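Proteasome activator protein PA26 (Trypanosoma brucei, PDB 1YAR) binds the end ring of the 20S proteasome as a ring-shaped 11S activator and probably opens its gate so that substrates can enter. Local coordinates at residues E33-T38 and A213-Y218; I123-I128 and S208-A213; K68-L73 and R152-A157. All coordinates share one frame; numbering follows the deposited sequence. Where two conformers were deposited one is given.

Contact 1 of 3, residues E33-T38 and A213-Y218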
loop_
_atom_site.group_PDB
_atom_site.type_symbol
_atom_site.label_atom_id
_atom_site.label_comp_id
_atom_site.label_asym_id
_atom_site.label_seq_id
_atom_site.Cartn_x
_atom_site.Cartn_y
_atom_site.Cartn_z
ATOM N N GLU O 33 51.233 61.081 -72.101
ATOM C CA GLU O 33 51.731 62.331 -72.689
ATOM C C GLU O 33 51.792 63.458 -71.654
ATOM O O GLU O 33 52.778 64.179 -71.571
ATOM C CB GLU O 33 50.875 62.730 -73.905
ATOM C CG GLU O 33 51.214 64.083 -74.553
ATOM C CD GLU O 33 52.664 64.233 -74.979
ATOM O OE1 GLU O 33 53.345 63.208 -75.254
ATOM O OE2 GLU O 33 53.136 65.395 -75.032
ATOM N N TRP O 34 50.746 63.574 -70.832
ATOM C CA TRP O 34 50.688 64.617 -69.818
ATOM C C TRP O 34 51.781 64.427 -68.786
ATOM O O TRP O 34 52.389 65.394 -68.344
ATOM C CB TRP O 34 49.308 64.632 -69.134
ATOM C CG TRP O 34 48.222 65.238 -69.960
ATOM C CD1 TRP O 34 48.336 65.777 -71.212
ATOM C CD2 TRP O 34 46.857 65.466 -69.554
ATOM N NE1 TRP O 34 47.117 66.259 -71.637
ATOM C CE2 TRP O 34 46.193 66.093 -70.635
ATOM C CE3 TRP O 34 46.122 65.188 -68.380
ATOM C CZ2 TRP O 34 44.828 66.455 -70.588
ATOM C CZ3 TRP O 34 44.758 65.534 -68.334
ATOM C CH2 TRP O 34 44.128 66.155 -69.432
ATOM N N ALA O 35 52.048 63.175 -68.422
ATOM C CA ALA O 35 53.017 62.882 -67.375
ATOM C C ALA O 35 54.435 63.221 -67.794
ATOM O O ALA O 35 55.296 63.450 -66.945
ATOM C CB ALA O 35 52.925 61.424 -66.942
ATOM N N ALA O 36 54.655 63.253 -69.099
ATOM C CA ALA O 36 55.991 63.408 -69.661
ATOM C C ALA O 36 56.139 64.754 -70.372
ATOM O O ALA O 36 56.441 65.775 -69.725
ATOM C CB ALA O 36 56.301 62.240 -70.611
ATOM N N GLY O 37 55.904 64.754 -71.685
ATOM C CA GLY O 37 56.102 65.938 -72.526
ATOM C C GLY O 37 55.296 67.178 -72.157
ATOM O O GLY O 37 55.789 68.295 -72.281
ATOM N N THR O 38 54.054 66.993 -71.717
ATOM C CA THR O 38 53.190 68.141 -71.371
ATOM C C THR O 38 53.756 68.947 -70.210
ATOM O O THR O 38 53.928 70.150 -70.327
ATOM C CB THR O 38 51.778 67.671 -71.055
ATOM O OG1 THR O 38 51.231 67.056 -72.228
ATOM C CG2 THR O 38 50.830 68.877 -70.805
ATOM N N ALA O 213 47.257 66.345 -60.651
ATOM C CA ALA O 213 46.085 65.835 -59.917
ATOM C C ALA O 213 45.264 64.897 -60.805
ATOM O O ALA O 213 44.778 63.874 -60.330
ATOM C CB ALA O 213 45.199 67.007 -59.430
ATOM N N VAL O 214 45.096 65.255 -62.083
ATOM C CA VAL O 214 44.311 64.422 -63.028
ATOM C C VAL O 214 45.027 63.102 -63.395
ATOM O O VAL O 214 44.399 62.040 -63.455
ATOM C CB VAL O 214 43.866 65.195 -64.315
ATOM C CG1 VAL O 214 43.099 64.285 -65.261
ATOM C CG2 VAL O 214 42.953 66.400 -63.966
ATOM N N ILE O 215 46.336 63.161 -63.602
ATOM C CA ILE O 215 47.120 61.923 -63.824
ATOM C C ILE O 215 46.862 60.958 -62.678
ATOM O O ILE O 215 46.510 59.796 -62.899
ATOM C CB ILE O 215 48.617 62.233 -63.927
ATOM C CG1 ILE O 215 48.894 63.073 -65.184
ATOM C CG2 ILE O 215 49.459 60.915 -63.931
ATOM C CD1 ILE O 215 50.193 63.860 -65.087
ATOM N N ASN O 216 47.019 61.455 -61.446
ATOM C CA ASN O 216 46.779 60.629 -60.262
ATOM C C ASN O 216 45.362 60.077 -60.223
ATOM O O ASN O 216 45.175 58.881 -60.004
ATOM C CB ASN O 216 47.132 61.386 -58.971
ATOM C CG ASN O 216 46.916 60.552 -57.709
ATOM O OD1 ASN O 216 47.619 59.560 -57.479
ATOM N ND2 ASN O 216 45.981 60.992 -56.854
ATOM N N ALA O 217 44.370 60.941 -60.430
ATOM C CA ALA O 217 42.970 60.530 -60.345
ATOM C C ALA O 217 42.626 59.487 -61.417
ATOM O O ALA O 217 41.887 58.546 -61.155
ATOM C CB ALA O 217 42.077 61.719 -60.495
ATOM N N TYR O 218 43.144 59.673 -62.630
ATOM C CA TYR O 218 42.834 58.717 -63.700
ATOM C C TYR O 218 43.438 57.356 -63.379
ATOM O O TYR O 218 42.766 56.327 -63.476
ATOM C CB TYR O 218 43.345 59.216 -65.065
ATOM C CG TYR O 218 43.053 58.239 -66.184
ATOM C CD1 TYR O 218 41.859 58.316 -66.908
ATOM C CD2 TYR O 218 43.947 57.201 -66.476
ATOM C CE1 TYR O 218 41.573 57.393 -67.928
ATOM C CE2 TYR O 218 43.667 56.270 -67.482
ATOM C CZ TYR O 218 42.498 56.388 -68.209
ATOM O OH TYR O 218 42.203 55.485 -69.212
#
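The indole of W34 points across to V214 edge-on: its CZ3 corner lies 3.7 Å from V214 CG1, and that methyl sits in the plane of the ring rather than over a face. The side chains of W34 and V214 cross obliquely. In W34 CG stands beside the backbone N and anti to the carbonyl carbon (chi1 -76°), which carries the six-membered ring toward helix 183-226. V214 answers with CG1 anti to its own backbone N (chi1 178°), and this brings that branch to the ring edge. A beta-branched valine suits the place, since it holds an apolar methyl close to the backbone at the ring's edge.

I215 works differently, along the backbone instead of against an aromatic edge. Its terminal CD1 is 3.8 Å from A35 CA, and the same methyl stands 4.2 Å from W34 CB. Here the small side chain of A35 matters, since it lets the isoleucine come close to the main chain; I215 CD1 is 4.1 Å from A35 CB. The result is an apolar joint in which the two segments lie 10.2 Å apart at closest axis approach, running 149° from parallel.

From W34 to T38 the helix widens into a pi-type turn: T38 N and A36 N both bond to E33 O, and the i+5 bond of T38, at 3.1 Å, marks the wide turn.

The polar edge of the indole is not wasted: NE1 is hydrogen-bonded to Q90 OE1 of helix 71-99, whose V87 and I94 also pack on W34. Helix 111-130 touches V214 through I122, while L14 and L18 of a second subunit pack on A35 and I215.

Contact 2 of 3, residues I123-I128 and S208-A213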
loop_
_atom_site.group_PDB
_atom_site.type_symbol
_atom_site.label_atom_id
_atom_site.label_comp_id
_atom_site.label_asym_id
_atom_site.label_seq_id
_atom_site.Cartn_x
_atom_site.Cartn_y
_atom_site.Cartn_z
ATOM N N ILE O 123 38.019 66.988 -64.663
ATOM C CA ILE O 123 38.395 67.312 -66.055
ATOM C C ILE O 123 37.643 68.541 -66.547
ATOM O O ILE O 123 38.227 69.410 -67.194
ATOM C CB ILE O 123 38.254 66.119 -67.011
ATOM C CG1 ILE O 123 39.191 64.999 -66.551
ATOM C CG2 ILE O 123 38.782 66.507 -68.398
ATOM C CD1 ILE O 123 38.919 63.673 -67.204
ATOM N N ASP O 124 36.357 68.633 -66.210
ATOM C CA ASP O 124 35.591 69.866 -66.444
ATOM C C ASP O 124 36.230 71.114 -65.821
ATOM O O ASP O 124 36.308 72.169 -66.472
ATOM C CB ASP O 124 34.175 69.724 -65.901
ATOM C CG ASP O 124 33.305 68.820 -66.750
ATOM O OD1 ASP O 124 33.676 68.529 -67.919
ATOM O OD2 ASP O 124 32.219 68.342 -66.320
ATOM N N GLU O 125 36.644 71.002 -64.557
ATOM C CA GLU O 125 37.349 72.090 -63.870
ATOM C C GLU O 125 38.631 72.465 -64.614
ATOM O O GLU O 125 38.931 73.644 -64.788
ATOM C CB GLU O 125 37.703 71.714 -62.420
ATOM C CG GLU O 125 38.153 72.919 -61.579
ATOM C CD GLU O 125 38.686 72.558 -60.194
ATOM O OE1 GLU O 125 38.506 71.396 -59.744
ATOM O OE2 GLU O 125 39.314 73.436 -59.555
ATOM N N LEU O 126 39.388 71.462 -65.037
ATOM C CA LEU O 126 40.572 71.719 -65.862
ATOM C C LEU O 126 40.226 72.532 -67.111
ATOM O O LEU O 126 40.876 73.539 -67.395
ATOM C CB LEU O 126 41.282 70.408 -66.231
ATOM C CG LEU O 126 42.358 70.451 -67.325
ATOM C CD1 LEU O 126 43.553 71.260 -66.858
ATOM C CD2 LEU O 126 42.795 69.032 -67.684
ATOM N N GLU O 127 39.205 72.102 -67.848
ATOM C CA GLU O 127 38.870 72.736 -69.127
ATOM C C GLU O 127 38.223 74.098 -69.000
ATOM O O GLU O 127 38.553 75.021 -69.757
ATOM C CB GLU O 127 37.944 71.831 -69.947
ATOM C CG GLU O 127 38.571 70.524 -70.379
ATOM C CD GLU O 127 37.709 69.822 -71.411
ATOM O OE1 GLU O 127 37.114 70.524 -72.242
ATOM O OE2 GLU O 127 37.605 68.587 -71.394
ATOM N N ILE O 128 37.297 74.221 -68.052
ATOM C CA ILE O 128 36.511 75.441 -67.904
ATOM C C ILE O 128 37.237 76.469 -67.026
ATOM O O ILE O 128 37.368 77.641 -67.395
ATOM C CB ILE O 128 35.105 75.121 -67.321
ATOM C CG1 ILE O 128 34.339 74.099 -68.185
ATOM C CG2 ILE O 128 34.297 76.399 -67.085
ATOM C CD1 ILE O 128 34.343 74.357 -69.673
ATOM N N SER O 208 50.115 72.975 -63.916
ATOM C CA SER O 208 50.899 71.778 -63.615
ATOM C C SER O 208 50.309 71.018 -62.418
ATOM O O SER O 208 50.274 69.786 -62.412
ATOM C CB SER O 208 52.378 72.105 -63.389
ATOM O OG SER O 208 52.594 72.768 -62.152
ATOM N N THR O 209 49.833 71.760 -61.419
ATOM C CA THR O 209 49.150 71.144 -60.262
ATOM C C THR O 209 47.897 70.372 -60.699
ATOM O O THR O 209 47.714 69.224 -60.284
ATOM C CB THR O 209 48.775 72.219 -59.239
ATOM O OG1 THR O 209 49.973 72.849 -58.787
ATOM C CG2 THR O 209 48.164 71.569 -57.980
ATOM N N MET O 210 47.055 70.997 -61.521
ATOM C CA MET O 210 45.842 70.344 -62.021
ATOM C C MET O 210 46.172 69.116 -62.854
ATOM O O MET O 210 45.663 68.029 -62.600
ATOM C CB MET O 210 44.984 71.305 -62.836
ATOM C CG MET O 210 44.009 72.104 -61.991
ATOM S SD MET O 210 42.511 71.277 -61.357
ATOM C CE MET O 210 42.880 69.517 -61.293
ATOM N N VAL O 211 47.059 69.291 -63.832
ATOM C CA VAL O 211 47.498 68.170 -64.656
ATOM C C VAL O 211 47.987 66.989 -63.793
ATOM O O VAL O 211 47.535 65.846 -63.980
ATOM C CB VAL O 211 48.516 68.631 -65.754
ATOM C CG1 VAL O 211 49.124 67.413 -66.482
ATOM C CG2 VAL O 211 47.800 69.503 -66.782
ATOM N N ARG O 212 48.853 67.256 -62.821
ATOM C CA ARG O 212 49.340 66.203 -61.923
ATOM C C ARG O 212 48.199 65.533 -61.137
ATOM O O ARG O 212 48.172 64.302 -60.993
ATOM C CB ARG O 212 50.411 66.738 -60.976
ATOM C CG ARG O 212 51.699 67.135 -61.696
ATOM C CD ARG O 212 52.852 67.531 -60.795
ATOM N NE ARG O 212 54.109 67.434 -61.543
ATOM C CZ ARG O 212 54.812 68.477 -61.972
ATOM N NH1 ARG O 212 54.420 69.726 -61.688
ATOM N NH2 ARG O 212 55.938 68.267 -62.668
ATOM N N ALA O 213 47.257 66.345 -60.651
ATOM C CA ALA O 213 46.085 65.835 -59.917
ATOM C C ALA O 213 45.264 64.897 -60.805
ATOM O O ALA O 213 44.778 63.874 -60.330
ATOM C CB ALA O 213 45.199 67.007 -59.430
#
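L126 and M210 form the buried, apolar side of this contact, with L126 CD1 4.3 Å from M210 CB. Their CA atoms, 6.7 Å apart, are the nearest across the two segments, and both side chains set out toward the opposite helix. With CG anti to the backbone N (chi1 167°), L126 extends its fork into the space beside M210. Leucine fits here because its fork serves two neighbours, CD1 facing M210 and CD2 the indole of W34, while leaving no polar atom to satisfy. W34, on helix 24-57, also packs on V211 and so closes this side.

The other side is more open and less ordered, although both approaches are loose. E125 is stretched out beyond CG and crosses M210 at about a right angle, placing its carboxylate carbon CD 4.2 Å from M210 SD. That meeting is tentative, because M210 was modelled in two conformers. Methionine is apt for such a boundary: its flexible thioether can bend round a neighbour, while the partly exposed E125 lies on the more open side.

T209, which takes no part in the packing, hydrogen-bonds through OG1 to T205 O of its own chain and to E92 and T96 of a second subunit. Side-chain packing between long helices, with neighbouring subunits reached by other residues of the same helix, is the arrangement of the helical bundle of 11S (PA28-type) activators.

Contact 3 of 3, residues K68-L73 and R152-A157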
loop_
_atom_site.group_PDB
_atom_site.type_symbol
_atom_site.label_atom_id
_atom_site.label_comp_id
_atom_site.label_asym_id
_atom_site.label_seq_id
_atom_site.Cartn_x
_atom_site.Cartn_y
_atom_site.Cartn_z
ATOM N N LYS O 68 55.898 99.987 -80.437
ATOM C CA LYS O 68 56.120 98.597 -80.824
ATOM C C LYS O 68 55.644 97.588 -79.768
ATOM O O LYS O 68 55.926 97.756 -78.572
ATOM C CB LYS O 68 57.605 98.362 -81.100
ATOM C CG LYS O 68 57.847 97.602 -82.393
ATOM C CD LYS O 68 58.736 96.383 -82.191
ATOM C CE LYS O 68 58.655 95.483 -83.422
ATOM N NZ LYS O 68 59.008 94.062 -83.132
ATOM N N SER O 69 54.950 96.536 -80.219
ATOM C CA SER O 69 54.607 95.386 -79.363
ATOM C C SER O 69 55.756 94.376 -79.271
ATOM O O SER O 69 56.268 93.914 -80.295
ATOM C CB SER O 69 53.352 94.668 -79.861
ATOM O OG SER O 69 52.251 95.546 -79.935
ATOM N N PRO O 70 56.143 94.013 -78.048
ATOM C CA PRO O 70 57.346 93.210 -77.822
ATOM C C PRO O 70 57.178 91.757 -78.241
ATOM O O PRO O 70 56.391 91.021 -77.633
ATOM C CB PRO O 70 57.562 93.304 -76.309
ATOM C CG PRO O 70 56.540 94.238 -75.802
ATOM C CD PRO O 70 55.450 94.344 -76.793
ATOM N N GLU O 71 57.923 91.356 -79.267
ATOM C CA GLU O 71 57.812 90.024 -79.868
ATOM C C GLU O 71 58.090 88.898 -78.876
ATOM O O GLU O 71 57.504 87.819 -78.985
ATOM C CB GLU O 71 58.797 89.873 -81.038
ATOM C CG GLU O 71 58.469 90.667 -82.291
ATOM C CD GLU O 71 59.645 90.704 -83.271
ATOM O OE1 GLU O 71 59.843 89.707 -84.021
ATOM O OE2 GLU O 71 60.381 91.731 -83.287
ATOM N N GLN O 72 59.012 89.131 -77.945
ATOM C CA GLN O 72 59.346 88.130 -76.942
ATOM C C GLN O 72 58.111 87.772 -76.089
ATOM O O GLN O 72 57.879 86.603 -75.784
ATOM C CB GLN O 72 60.485 88.610 -76.045
ATOM C CG GLN O 72 61.015 87.521 -75.097
ATOM C CD GLN O 72 62.001 88.028 -74.056
ATOM O OE1 GLN O 72 62.224 89.233 -73.933
ATOM N NE2 GLN O 72 62.593 87.107 -73.302
ATOM N N LEU O 73 57.322 88.778 -75.725
ATOM C CA LEU O 73 56.149 88.541 -74.875
ATOM C C LEU O 73 55.044 87.872 -75.684
ATOM O O LEU O 73 54.394 86.940 -75.208
ATOM C CB LEU O 73 55.629 89.834 -74.241
ATOM C CG LEU O 73 56.508 90.865 -73.525
ATOM C CD1 LEU O 73 55.625 91.583 -72.524
ATOM C CD2 LEU O 73 57.736 90.316 -72.837
ATOM N N ARG O 152 44.936 87.584 -76.859
ATOM C CA ARG O 152 43.927 88.607 -77.082
ATOM C C ARG O 152 43.738 89.536 -75.877
ATOM O O ARG O 152 43.603 90.740 -76.064
ATOM C CB ARG O 152 42.594 87.999 -77.527
ATOM C CG ARG O 152 41.467 89.003 -77.619
ATOM C CD ARG O 152 40.817 89.092 -78.989
ATOM N NE ARG O 152 39.808 90.156 -78.999
ATOM C CZ ARG O 152 38.483 89.963 -79.047
ATOM N NH1 ARG O 152 37.966 88.736 -79.133
ATOM N NH2 ARG O 152 37.673 91.019 -79.026
ATOM N N GLU O 153 43.722 88.979 -74.664
ATOM C CA GLU O 153 43.657 89.776 -73.426
ATOM C C GLU O 153 44.808 90.793 -73.378
ATOM O O GLU O 153 44.583 91.970 -73.129
ATOM C CB GLU O 153 43.777 88.893 -72.178
ATOM C CG GLU O 153 42.661 87.889 -71.880
ATOM C CD GLU O 153 42.832 87.275 -70.489
ATOM O OE1 GLU O 153 43.303 88.016 -69.575
ATOM O OE2 GLU O 153 42.531 86.053 -70.301
ATOM N N TYR O 154 46.029 90.316 -73.605
ATOM C CA TYR O 154 47.231 91.166 -73.576
ATOM C C TYR O 154 47.170 92.285 -74.619
ATOM O O TYR O 154 47.347 93.454 -74.282
ATOM C CB TYR O 154 48.488 90.308 -73.753
ATOM C CG TYR O 154 49.785 91.070 -73.970
ATOM C CD1 TYR O 154 50.385 91.787 -72.933
ATOM C CD2 TYR O 154 50.433 91.037 -75.218
ATOM C CE1 TYR O 154 51.570 92.488 -73.139
ATOM C CE2 TYR O 154 51.621 91.726 -75.435
ATOM C CZ TYR O 154 52.191 92.433 -74.397
ATOM O OH TYR O 154 53.367 93.112 -74.607
ATOM N N LEU O 155 46.910 91.918 -75.876
ATOM C CA LEU O 155 46.790 92.897 -76.975
ATOM C C LEU O 155 45.706 93.955 -76.725
ATOM O O LEU O 155 45.952 95.149 -76.922
ATOM C CB LEU O 155 46.615 92.185 -78.327
ATOM C CG LEU O 155 47.795 91.261 -78.669
ATOM C CD1 LEU O 155 47.512 90.414 -79.938
ATOM C CD2 LEU O 155 49.119 92.039 -78.778
ATOM N N SER O 156 44.527 93.503 -76.286
ATOM C CA SER O 156 43.434 94.389 -75.881
ATOM C C SER O 156 43.951 95.435 -74.902
ATOM O O SER O 156 43.870 96.635 -75.163
ATOM C CB SER O 156 42.307 93.600 -75.195
ATOM O OG SER O 156 41.933 92.440 -75.925
ATOM N N ALA O 157 44.506 94.952 -73.791
ATOM C CA ALA O 157 44.950 95.791 -72.672
ATOM C C ALA O 157 46.040 96.781 -73.113
ATOM O O ALA O 157 45.988 97.973 -72.793
ATOM C CB ALA O 157 45.479 94.901 -71.538
#
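The phenolic oxygen of Y154 meets P70 CD and L73 CD1 and is fixed by a hydrogen bond to OD1 of D193 on helix 183-226. This is a packing joint of the PA28-type helical bundle, made where helix 71-99 begins and helix 150-166 passes by. Y154 has CG anti to its backbone N (chi1 170°), an orientation that sends the ring out from helix 150-166 toward the start of the other helix. Tyrosine fits because it is long enough to cross the gap, apolar along most of its length, and still able to give its buried hydroxyl a partner in D193.

P70 occupies the N-cap position and approaches at the ring's edge, near its plane, with CD 3.3 Å from Y154 OH. A proline is well placed at a helix start, where its missing N-H costs no helical bond. L73 comes from the first turn, its side chain at about a right angle to that of the tyrosine. Beyond the joint, F196 meets the Y154 ring edge-to-face, and A52 and I56 of helix 24-57 pack on L73.

On the solvent side, K68 NZ and E71 OE2 form a salt bridge of 2.7 Å across the start of the helix. Inside, the branch of L73 that does the touching is CD1, which lies 3.4 Å from Y154 OH and 4.0 Å from Y154 CZ.

How the contacts relate
Contacts 1 and 2 are neighbours on helix 183-226, with centres 10 Å apart and A213 in common. They touch through W34, whose CH2 packs against L126 CD2 at 3.6 Å, so helices 24-57, 111-130 and 183-226 share one continuous core there. Contact 3 lies toward the other end of the bundle, its centre about 31 Å from that of contact 1 and 26 Å from that of contact 2. Along the chain, contact 1 encloses both others, while contacts 2 and 3 interleave. Helices distant in sequence are thereby joined at separated levels of one elongated subunit, and each contact also borders at least one other subunit of the assembly.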